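Local coordinates for GCN5-related N-acetyltransferase (Brucella melitensis biovar Abortus, PDB 4J3G), which probably transfers an acetyl group from acetyl-CoA to an amino group of a protein substrate, perhaps an alanine of a ribosomal protein, at residues A[32-37]-A[64-69]; A[87-92]-A[121-126]. One frame throughout, in Å; residues are numbered along the deposited sequence.

Interaction 1: A[32-37]-A[64-69]; sequences ADLPAL and QWLENR. With SO4 (sulfate ion), chain F.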
ATOM      1  N   ALA A  32     -22.285   9.838  17.470  1.00 27.13           N
ATOM      2  CA  ALA A  32     -23.103   8.903  18.281  1.00 27.26           C
ATOM      3  C   ALA A  32     -22.834   7.415  18.053  1.00 26.64           C
ATOM      4  O   ALA A  32     -23.131   6.575  18.931  1.00 25.66           O
ATOM      5  CB  ALA A  32     -24.575   9.185  18.019  1.00 28.70           C
ATOM      6  N   ASP A  33     -22.319   7.083  16.871  1.00 25.09           N
ATOM      7  CA  ASP A  33     -22.092   5.692  16.478  1.00 24.02           C
ATOM      8  C   ASP A  33     -20.735   5.190  16.948  1.00 23.00           C
ATOM      9  O   ASP A  33     -20.421   3.999  16.812  1.00 21.11           O
ATOM     10  CB  ASP A  33     -22.145   5.558  14.962  1.00 24.06           C
ATOM     11  CG  ASP A  33     -23.555   5.764  14.381  1.00 25.10           C
ATOM     12  OD1 ASP A  33     -24.571   5.344  14.990  1.00 25.46           O
ATOM     13  OD2 ASP A  33     -23.620   6.287  13.263  1.00 25.15           O
ATOM     14  N   LEU A  34     -19.931   6.093  17.501  1.00 20.99           N
ATOM     15  CA  LEU A  34     -18.570   5.767  17.808  1.00 21.27           C
ATOM     16  C   LEU A  34     -18.419   4.561  18.781  1.00 18.81           C
ATOM     17  O   LEU A  34     -17.555   3.734  18.570  1.00 18.24           O
ATOM     18  CB  LEU A  34     -17.824   6.987  18.326  1.00 22.35           C
ATOM     19  CG  LEU A  34     -17.223   7.944  17.298  1.00 24.64           C
ATOM     20  CD1 LEU A  34     -16.682   9.146  18.068  1.00 27.06           C
ATOM     21  CD2 LEU A  34     -16.128   7.287  16.498  1.00 25.01           C
ATOM     22  N   PRO A  35     -19.258   4.461  19.855  1.00 19.65           N
ATOM     23  CA  PRO A  35     -19.098   3.244  20.695  1.00 19.25           C
ATOM     24  C   PRO A  35     -19.285   1.962  19.907  1.00 19.37           C
ATOM     25  O   PRO A  35     -18.543   1.000  20.112  1.00 19.11           O
ATOM     26  CB  PRO A  35     -20.200   3.403  21.748  1.00 20.14           C
ATOM     27  CG  PRO A  35     -20.320   4.879  21.911  1.00 21.08           C
ATOM     28  CD  PRO A  35     -20.145   5.453  20.522  1.00 20.54           C
ATOM     29  N   ALA A  36     -20.269   1.951  19.012  1.00 20.43           N
ATOM     30  CA  ALA A  36     -20.509   0.762  18.168  1.00 20.88           C
ATOM     31  C   ALA A  36     -19.330   0.466  17.212  1.00 20.45           C
ATOM     32  O   ALA A  36     -18.913  -0.682  17.091  1.00 19.35           O
ATOM     33  CB  ALA A  36     -21.811   0.895  17.397  1.00 21.49           C
ATOM     34  N   LEU A  37     -18.786   1.502  16.591  1.00 19.29           N
ATOM     35  CA  LEU A  37     -17.661   1.360  15.688  1.00 19.83           C
ATOM     36  C   LEU A  37     -16.494   0.777  16.467  1.00 18.58           C
ATOM     37  O   LEU A  37     -15.849  -0.178  16.011  1.00 18.52           O
ATOM     38  CB  LEU A  37     -17.257   2.676  15.073  1.00 22.23           C
ATOM     39  CG  LEU A  37     -18.291   3.448  14.256  1.00 25.27           C
ATOM     40  CD1 LEU A  37     -17.637   4.636  13.579  1.00 27.76           C
ATOM     41  CD2 LEU A  37     -18.960   2.595  13.195  1.00 26.36           C
ATOM     42  N   GLN A  64     -10.750  10.245  16.336  1.00 22.59           N
ATOM     43  CA  GLN A  64      -9.772  10.839  15.416  1.00 24.86           C
ATOM     44  C   GLN A  64      -9.898  10.194  14.038  1.00 22.55           C
ATOM     45  O   GLN A  64      -9.829  10.882  13.015  1.00 21.28           O
ATOM     46  CB  GLN A  64      -8.329  10.695  15.925  1.00 26.81           C
ATOM     47  CG  GLN A  64      -8.079  11.423  17.247  1.00 33.07           C
ATOM     48  CD  GLN A  64      -6.681  11.221  17.779  1.00 38.67           C
ATOM     49  OE1 GLN A  64      -5.767  10.846  17.033  1.00 45.22           O
ATOM     50  NE2 GLN A  64      -6.495  11.471  19.084  1.00 42.15           N
ATOM     51  N   TRP A  65     -10.154   8.890  14.014  1.00 20.73           N
ATOM     52  CA  TRP A  65     -10.242   8.161  12.739  1.00 20.33           C
ATOM     53  C   TRP A  65     -11.432   8.664  11.925  1.00 20.47           C
ATOM     54  O   TRP A  65     -11.318   8.939  10.696  1.00 19.88           O
ATOM     55  CB  TRP A  65     -10.369   6.653  12.987  1.00 19.33           C
ATOM     56  CG  TRP A  65     -10.555   5.834  11.741  1.00 19.40           C
ATOM     57  CD1 TRP A  65      -9.590   5.370  10.920  1.00 19.23           C
ATOM     58  CD2 TRP A  65     -11.798   5.371  11.200  1.00 20.49           C
ATOM     59  NE1 TRP A  65     -10.139   4.650   9.900  1.00 20.46           N
ATOM     60  CE2 TRP A  65     -11.497   4.630  10.046  1.00 21.09           C
ATOM     61  CE3 TRP A  65     -13.120   5.507  11.582  1.00 20.93           C
ATOM     62  CZ2 TRP A  65     -12.490   4.062   9.245  1.00 20.79           C
ATOM     63  CZ3 TRP A  65     -14.107   4.912  10.804  1.00 21.26           C
ATOM     64  CH2 TRP A  65     -13.782   4.185   9.666  1.00 21.69           C
ATOM     65  N   LEU A  66     -12.556   8.836  12.613  1.00 19.59           N
ATOM     66  CA  LEU A  66     -13.789   9.293  11.953  1.00 19.36           C
ATOM     67  C   LEU A  66     -13.622  10.747  11.508  1.00 21.21           C
ATOM     68  O   LEU A  66     -14.038  11.117  10.419  1.00 19.31           O
ATOM     69  CB  LEU A  66     -14.979   9.170  12.900  1.00 20.18           C
ATOM     70  CG  LEU A  66     -16.357   9.590  12.350  1.00 20.58           C
ATOM     71  CD1 LEU A  66     -16.760   8.799  11.128  1.00 19.81           C
ATOM     72  CD2 LEU A  66     -17.396   9.449  13.423  1.00 21.04           C
ATOM     73  N   GLU A  67     -13.042  11.565  12.372  1.00 21.59           N
ATOM     74  CA  GLU A  67     -12.896  12.995  12.082  1.00 23.09           C
ATOM     75  C   GLU A  67     -12.042  13.157  10.860  1.00 23.83           C
ATOM     76  O   GLU A  67     -12.312  14.018   9.996  1.00 22.89           O
ATOM     77  CB  GLU A  67     -12.255  13.703  13.264  1.00 23.70           C
ATOM     78  N   ASN A  68     -10.984  12.347  10.773  1.00 23.70           N
ATOM     79  CA  ASN A  68     -10.077  12.438   9.646  1.00 25.23           C
ATOM     80  C   ASN A  68     -10.750  11.942   8.345  1.00 25.82           C
ATOM     81  O   ASN A  68     -10.554  12.539   7.270  1.00 25.45           O
ATOM     82  CB  ASN A  68      -8.804  11.675   9.903  1.00 27.03           C
ATOM     83  CG  ASN A  68      -7.928  12.325  10.958  1.00 30.43           C
ATOM     84  OD1 ASN A  68      -8.079  13.503  11.291  1.00 35.48           O
ATOM     85  ND2 ASN A  68      -7.016  11.557  11.492  1.00 32.44           N
ATOM     86  N   ARG A  69     -11.567  10.900   8.434  1.00 22.92           N
ATOM     87  CA  ARG A  69     -12.341  10.444   7.241  1.00 23.89           C
ATOM     88  C   ARG A  69     -13.227  11.571   6.701  1.00 23.77           C
ATOM     89  O   ARG A  69     -13.180  11.921   5.512  1.00 23.69           O
ATOM     90  CB  ARG A  69     -13.238   9.252   7.591  1.00 24.06           C
ATOM     91  CG  ARG A  69     -12.472   7.966   7.658  1.00 24.87           C
ATOM     92  CD  ARG A  69     -12.086   7.566   6.260  1.00 26.47           C
ATOM     93  NE  ARG A  69     -11.722   6.183   6.193  1.00 28.83           N
ATOM     94  CZ  ARG A  69     -10.481   5.728   6.204  1.00 29.68           C
ATOM     95  NH1 ARG A  69      -9.453   6.567   6.283  1.00 32.25           N
ATOM     96  NH2 ARG A  69     -10.271   4.428   6.119  1.00 27.81           N
TER
HETATM   97  S   SO4 F 202      -7.520   3.058   8.396  1.00 67.27           S
HETATM   98  O1  SO4 F 202      -7.214   1.956   7.449  1.00 66.59           O
HETATM   99  O2  SO4 F 202      -7.154   4.370   7.814  1.00 69.39           O
HETATM  100  O3  SO4 F 202      -8.974   3.000   8.672  1.00 70.97           O
HETATM  101  O4  SO4 F 202      -6.766   2.906   9.668  1.00 68.99           O
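Leu34 and Leu37 meet Leu66 and Trp65 in a thin hydrophobic contact between two helices, 34-47 and 59-72, where both rest on the central sheet. Leu34 and Leu66 cross obliquely, with Leu34 CD2 and Leu66 CD2 4.0 Å apart. Leu66 reaches across because its CG stands anti to the backbone N (chi1 -179°). One turn after Leu34, Leu37 brings CD1 to 4.5 Å from CZ3 of Trp65, the benzo side of the indole. In the GNAT fold these helices link the first two strands of the sheet; here the leucines also settle on it, Leu37 on Val78 and Tyr88, Leu66 on Val76. Branched apolar chains suit a buried wedge between two helices and a sheet.

Trp65 is amphipathic: its benzo carbons lie nearest the leucine, which approaches obliquely, while NE1 points to a sulfate ion, probably from the crystallisation liquor. The distance from Trp65 NE1 to sulfate O3, 2.4 Å, is too short to trust in detail. Arg69, one turn later, lays CG over the centre of one indole face, 4.1 Å above the plane. The chain bends at chi2 (-72°), and Arg69 NH2 arrives 3.2 Å from sulfate O3, where its positive charge suits the anion.

Interaction 2: A[87-92]-A[121-126]; sequences GYASYG and RTLLAE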
ATOM      1  N   GLY A  87     -22.834  -3.269  11.535  1.00 19.37           N
ATOM      2  CA  GLY A  87     -21.604  -3.242  10.724  1.00 17.73           C
ATOM      3  C   GLY A  87     -21.262  -1.856  10.249  1.00 17.49           C
ATOM      4  O   GLY A  87     -22.090  -0.969  10.278  1.00 18.15           O
ATOM      5  N   TYR A  88     -20.042  -1.673   9.730  1.00 17.21           N
ATOM      6  CA  TYR A  88     -19.716  -0.425   9.065  1.00 17.00           C
ATOM      7  C   TYR A  88     -18.736  -0.639   7.900  1.00 15.81           C
ATOM      8  O   TYR A  88     -18.073  -1.675   7.787  1.00 16.43           O
ATOM      9  CB  TYR A  88     -19.156   0.617  10.050  1.00 16.87           C
ATOM     10  CG  TYR A  88     -17.737   0.368  10.568  1.00 17.35           C
ATOM     11  CD1 TYR A  88     -17.503  -0.425  11.693  1.00 18.44           C
ATOM     12  CD2 TYR A  88     -16.631   0.996   9.972  1.00 18.23           C
ATOM     13  CE1 TYR A  88     -16.203  -0.602  12.190  1.00 18.93           C
ATOM     14  CE2 TYR A  88     -15.330   0.810  10.455  1.00 18.28           C
ATOM     15  CZ  TYR A  88     -15.129   0.021  11.578  1.00 19.06           C
ATOM     16  OH  TYR A  88     -13.849  -0.155  12.090  1.00 19.56           O
ATOM     17  N   ALA A  89     -18.631   0.378   7.055  1.00 15.19           N
ATOM     18  CA  ALA A  89     -17.717   0.307   5.892  1.00 15.05           C
ATOM     19  C   ALA A  89     -17.134   1.655   5.574  1.00 13.89           C
ATOM     20  O   ALA A  89     -17.779   2.716   5.756  1.00 14.57           O
ATOM     21  CB  ALA A  89     -18.432  -0.235   4.637  1.00 15.48           C
ATOM     22  N   SER A  90     -15.914   1.634   5.057  1.00 13.83           N
ATOM     23  CA  SER A  90     -15.315   2.862   4.628  1.00 13.05           C
ATOM     24  C   SER A  90     -14.282   2.603   3.549  1.00 12.56           C
ATOM     25  O   SER A  90     -13.993   1.468   3.188  1.00 12.23           O
ATOM     26  CB  SER A  90     -14.690   3.588   5.831  1.00 13.05           C
ATOM     27  OG  SER A  90     -14.374   4.934   5.491  1.00 14.35           O
ATOM     28  N   TYR A  91     -13.770   3.691   2.990  1.00 13.38           N
ATOM     29  CA  TYR A  91     -12.586   3.607   2.128  1.00 12.46           C
ATOM     30  C   TYR A  91     -11.707   4.794   2.355  1.00 13.84           C
ATOM     31  O   TYR A  91     -12.155   5.838   2.869  1.00 13.98           O
ATOM     32  CB  TYR A  91     -12.931   3.438   0.668  1.00 12.85           C
ATOM     33  CG  TYR A  91     -13.589   4.575  -0.003  1.00 12.96           C
ATOM     34  CD1 TYR A  91     -12.869   5.741  -0.354  1.00 13.24           C
ATOM     35  CD2 TYR A  91     -14.913   4.491  -0.395  1.00 13.45           C
ATOM     36  CE1 TYR A  91     -13.500   6.793  -0.990  1.00 13.67           C
ATOM     37  CE2 TYR A  91     -15.524   5.535  -1.059  1.00 13.88           C
ATOM     38  CZ  TYR A  91     -14.823   6.670  -1.354  1.00 14.21           C
ATOM     39  OH  TYR A  91     -15.479   7.720  -1.995  1.00 15.65           O
ATOM     40  N   GLY A  92     -10.414   4.591   2.066  1.00 13.27           N
ATOM     41  CA  GLY A  92      -9.416   5.639   2.209  1.00 14.12           C
ATOM     42  C   GLY A  92      -8.308   5.454   1.185  1.00 14.77           C
ATOM     43  O   GLY A  92      -8.429   4.666   0.257  1.00 12.82           O
ATOM     44  N   ARG A 121     -22.416  -7.574   2.327  1.00 21.72           N
ATOM     45  CA  ARG A 121     -22.720  -7.392   0.922  1.00 22.60           C
ATOM     46  C   ARG A 121     -23.535  -6.104   0.697  1.00 21.64           C
ATOM     47  O   ARG A 121     -23.222  -5.330  -0.203  1.00 21.90           O
ATOM     48  CB  ARG A 121     -23.469  -8.608   0.373  1.00 26.20           C
ATOM     49  CG  ARG A 121     -23.467  -8.659  -1.153  1.00 29.53           C
ATOM     50  CD  ARG A 121     -24.094  -9.937  -1.736  1.00 33.00           C
ATOM     51  NE  ARG A 121     -24.484  -9.701  -3.127  1.00 35.87           N
ATOM     52  CZ  ARG A 121     -24.592 -10.625  -4.075  1.00 43.34           C
ATOM     53  NH1 ARG A 121     -24.346 -11.930  -3.817  1.00 46.66           N
ATOM     54  NH2 ARG A 121     -24.966 -10.240  -5.298  1.00 42.34           N
ATOM     55  N   THR A 122     -24.473  -5.811   1.586  1.00 21.66           N
ATOM     56  CA  THR A 122     -25.289  -4.582   1.492  1.00 21.60           C
ATOM     57  C   THR A 122     -24.424  -3.301   1.707  1.00 20.92           C
ATOM     58  O   THR A 122     -24.588  -2.275   1.031  1.00 21.21           O
ATOM     59  CB  THR A 122     -26.404  -4.583   2.565  1.00 23.28           C
ATOM     60  OG1 THR A 122     -27.250  -5.751   2.405  1.00 24.39           O
ATOM     61  CG2 THR A 122     -27.273  -3.342   2.474  1.00 23.20           C
ATOM     62  N   LEU A 123     -23.561  -3.348   2.715  1.00 19.55           N
ATOM     63  CA  LEU A 123     -22.609  -2.288   2.920  1.00 17.95           C
ATOM     64  C   LEU A 123     -21.693  -2.053   1.705  1.00 18.01           C
ATOM     65  O   LEU A 123     -21.462  -0.895   1.325  1.00 17.72           O
ATOM     66  CB  LEU A 123     -21.760  -2.565   4.144  1.00 17.78           C
ATOM     67  CG  LEU A 123     -22.454  -2.299   5.470  1.00 17.61           C
ATOM     68  CD1 LEU A 123     -21.680  -2.977   6.584  1.00 17.63           C
ATOM     69  CD2 LEU A 123     -22.608  -0.807   5.709  1.00 17.77           C
ATOM     70  N   LEU A 124     -21.130  -3.131   1.142  1.00 16.96           N
ATOM     71  CA  LEU A 124     -20.222  -3.011   0.005  1.00 16.93           C
ATOM     72  C   LEU A 124     -20.958  -2.359  -1.144  1.00 17.69           C
ATOM     73  O   LEU A 124     -20.456  -1.409  -1.792  1.00 16.10           O
ATOM     74  CB  LEU A 124     -19.718  -4.404  -0.418  1.00 18.35           C
ATOM     75  CG  LEU A 124     -18.712  -4.461  -1.543  1.00 19.22           C
ATOM     76  CD1 LEU A 124     -17.536  -3.551  -1.242  1.00 18.73           C
ATOM     77  CD2 LEU A 124     -18.240  -5.903  -1.788  1.00 19.63           C
ATOM     78  N   ALA A 125     -22.182  -2.841  -1.399  1.00 18.50           N
ATOM     79  CA  ALA A 125     -22.929  -2.299  -2.506  1.00 19.71           C
ATOM     80  C   ALA A 125     -23.138  -0.800  -2.363  1.00 20.36           C
ATOM     81  O   ALA A 125     -23.034  -0.070  -3.343  1.00 20.12           O
ATOM     82  CB  ALA A 125     -24.261  -3.016  -2.686  1.00 20.68           C
ATOM     83  N   GLU A 126     -23.459  -0.333  -1.169  1.00 21.45           N
ATOM     84  CA  GLU A 126     -23.722   1.100  -0.980  1.00 23.00           C
ATOM     85  C   GLU A 126     -22.433   1.922  -1.022  1.00 20.31           C
ATOM     86  O   GLU A 126     -22.389   3.024  -1.586  1.00 18.70           O
ATOM     87  CB  GLU A 126     -24.464   1.352   0.330  1.00 26.09           C
ATOM     88  CG  GLU A 126     -24.883   2.819   0.512  1.00 31.69           C
ATOM     89  CD  GLU A 126     -25.584   3.442  -0.705  1.00 36.45           C
ATOM     90  OE1 GLU A 126     -26.474   2.778  -1.342  1.00 39.17           O
ATOM     91  OE2 GLU A 126     -25.268   4.618  -0.995  1.00 37.27           O
TER
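Leu123 turns CG anti to its own carbonyl carbon (chi1 -77°) and CD1 anti to CA (chi2 164°), an extended shape that carries the CD1 methyl out of the helix and onto the backbone of strand 84-93 at the Gly87-Tyr88 peptide. This is the helix-on-sheet packing of the GNAT fold: helix 119-133 follows strand 103-110 and leads to strand 138-144, its parallel neighbour, in a beta-alpha-beta crossover, and on the way it covers strand 84-93, which lies on the other side of 103-110. The Arg-Gly-Gly-Gly-Ile-Gly sequence that includes Gly118 runs through the turn ahead of the helix into its start; in relatives the corresponding loop binds the pyrophosphate of acetyl-CoA.

The short segments run almost alongside, with axes 8.4 Å apart at their closest and N-to-C directions differing by 30°. Such closeness depends on small residues in the strand. Gly87 has no side chain between its backbone and the leucine methyl, and Ala89 offers a single methyl, which points at the helix. Leucine suits the helix side, being long enough to reach the strand and wholly apolar in a buried place; it also touches Ala79 on the next strand, while Ala89 touches Val108 on the other neighbour.

No hydrogen bond joins strand and helix. The strand's backbone is paired instead within the sheet, Gly87 with Ala79 and Tyr88 with Tyr109, so what it presents to the helix can be covered by hydrocarbon. Tyr88 directs its CB away from the helix. Leu123 touches the strand at two levels. Leu123 CD1 lies 3.8 Å from Tyr88 N and 3.9 Å from Gly87 C. Nearer the helix, Leu123 CB stands 4.1 Å from Ala89 CB.

In the fold
Strand 84-93 is the common floor. Interaction 2 packs helix 119-133 on one face of it, and interaction 1 sits against the other, with centres 15 Å apart. Tyr88, whose CB points away from the helix of interaction 2, meets one residue from each segment of interaction 1: Leu37 CD2 lies 3.7 Å from Tyr88 CG, and Trp65 CH2 lies 3.8 Å from Tyr88 CE2. A polar tie adds to this, Arg69 NE to Ser90 OG at 3.0 Å, probably a hydrogen bond. It would hold the arginine whose NH2 approaches the sulfate. Acetyl-CoA probably binds near the start of helix 119-133, as in relatives.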